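Local coordinates for protein galactose mutarotase related enzyme (Lactobacillus acidophilus, PDB 3DCD) that probably binds a carbohydrate and may act as an aldose epimerase-like isomerase, though its own function is not established, at residues K96-E99 with E100-K103. Residues are numbered along the deposited sequence; the frame is centred on the assembly and turned at random.
Sequences KDNE and ETRK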
# COMPACT_ATOMS: atom_id res chain seq x y z
N LYS A 96 6.62 16.17 8.56
CA LYS A 96 5.74 17.13 9.19
C LYS A 96 5.08 17.99 8.12
O LYS A 96 5.57 18.08 6.99
CB LYS A 96 6.51 18.03 10.16
CG LYS A 96 7.12 17.31 11.35
CD LYS A 96 7.99 18.23 12.19
CE LYS A 96 8.60 17.43 13.33
NZ LYS A 96 9.46 18.26 14.21
N ASP A 97 3.97 18.61 8.49
CA ASP A 97 3.34 19.61 7.64
C ASP A 97 4.31 20.75 7.36
O ASP A 97 5.17 21.07 8.18
CB ASP A 97 2.05 20.14 8.28
CG ASP A 97 2.31 20.88 9.60
OD1 ASP A 97 2.34 22.12 9.59
OD2 ASP A 97 2.47 20.21 10.65
N ASN A 98 4.19 21.33 6.19
CA ASN A 98 4.98 22.51 5.84
C ASN A 98 4.07 23.48 5.09
O ASN A 98 2.88 23.19 4.90
CB ASN A 98 6.21 22.12 5.00
CG ASN A 98 5.86 21.24 3.81
OD1 ASN A 98 5.01 21.58 3.00
ND2 ASN A 98 6.51 20.08 3.72
N GLU A 99 4.64 24.60 4.65
CA GLU A 99 3.88 25.62 3.93
C GLU A 99 3.12 25.03 2.73
O GLU A 99 1.95 25.37 2.51
CB GLU A 99 4.78 26.78 3.49
CG GLU A 99 4.01 28.03 3.12
CD GLU A 99 4.88 29.28 2.97
OE1 GLU A 99 6.13 29.19 2.99
OE2 GLU A 99 4.30 30.37 2.85
N GLU A 100 3.78 24.13 2.00
CA GLU A 100 3.20 23.49 0.81
C GLU A 100 2.09 22.49 1.13
O GLU A 100 1.03 22.50 0.49
CB GLU A 100 4.28 22.81 -0.03
CG GLU A 100 5.17 23.77 -0.79
CD GLU A 100 4.35 24.76 -1.60
OE1 GLU A 100 3.59 24.32 -2.49
OE2 GLU A 100 4.45 25.98 -1.34
N THR A 101 2.31 21.60 2.10
CA THR A 101 1.25 20.63 2.43
C THR A 101 0.02 21.34 2.96
O THR A 101 -1.12 20.92 2.67
CB THR A 101 1.69 19.56 3.43
OG1 THR A 101 1.91 20.16 4.71
CG2 THR A 101 2.95 18.82 2.96
N ARG A 102 0.23 22.41 3.73
CA ARG A 102 -0.88 23.14 4.34
C ARG A 102 -1.79 23.81 3.30
O ARG A 102 -2.98 24.04 3.57
CB ARG A 102 -0.38 24.13 5.40
CG ARG A 102 0.03 23.42 6.70
CD ARG A 102 0.27 24.40 7.86
NE ARG A 102 1.26 25.43 7.54
CZ ARG A 102 2.58 25.29 7.72
NH1 ARG A 102 3.07 24.17 8.22
NH2 ARG A 102 3.40 26.27 7.39
N LYS A 103 -1.25 24.07 2.11
CA LYS A 103 -2.00 24.65 0.99
C LYS A 103 -3.08 23.72 0.42
O LYS A 103 -4.11 24.18 -0.09
CB LYS A 103 -1.05 25.03 -0.14
CG LYS A 103 -0.19 26.27 0.11
CD LYS A 103 0.72 26.48 -1.09
CE LYS A 103 1.55 27.73 -0.98
NZ LYS A 103 2.54 27.75 -2.08
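A capping box between Asn98 and Thr101 starts the short helix 99-104. Asn98, the N-cap residue, takes the amide of Thr101 on its side-chain oxygen, with OD1 2.8 Å from Thr101 N and the donor tilted out of the carbonyl plane. The return bond runs from Asn98 N to Thr101 OG1 at 3.0 Å and is nearly straight, 162° at the hydrogen. In each residue the branch that bonds stands between its own backbone N and carbonyl carbon (chi1 50° for Asn98), which puts it within reach of the partner's amide. The two side chains meet at about a right angle, and Thr101 CG2 lies 3.4 Å from Asn98 OD1. The first turn proper is closed by Arg102 N donating to Asn98 O at 3.0 Å.

Beside the cap, Arg102 bends at chi3 and reaches back to Asp97. Its NH1 makes a salt bridge to Asp97 OD1 at 2.6 Å; that oxygen lies close to the guanidinium plane, while NH1 meets it on the anti side of the carboxylate, and the two flat groups are turned 75° apart. One guanidinium face rests over the Asn98-Glu99 peptide. Shortening Arg102 to an alanine would probably leave Asp97 without one of its cationic partners and take away the flat group that covers that peptide. Further along the turn, Lys103 NZ forms a salt bridge with Glu100 OE2 at 2.7 Å, on the syn side.

The whole turn sits at the surface, between strand 90-96 and strand 109-118, which lie side by side and antiparallel in the large sheet. Asp97 ties the two ends of this connection together, since its carboxylate also bonds Lys108 and the amide of Phe109, while buried Thr101 packs against Phe75.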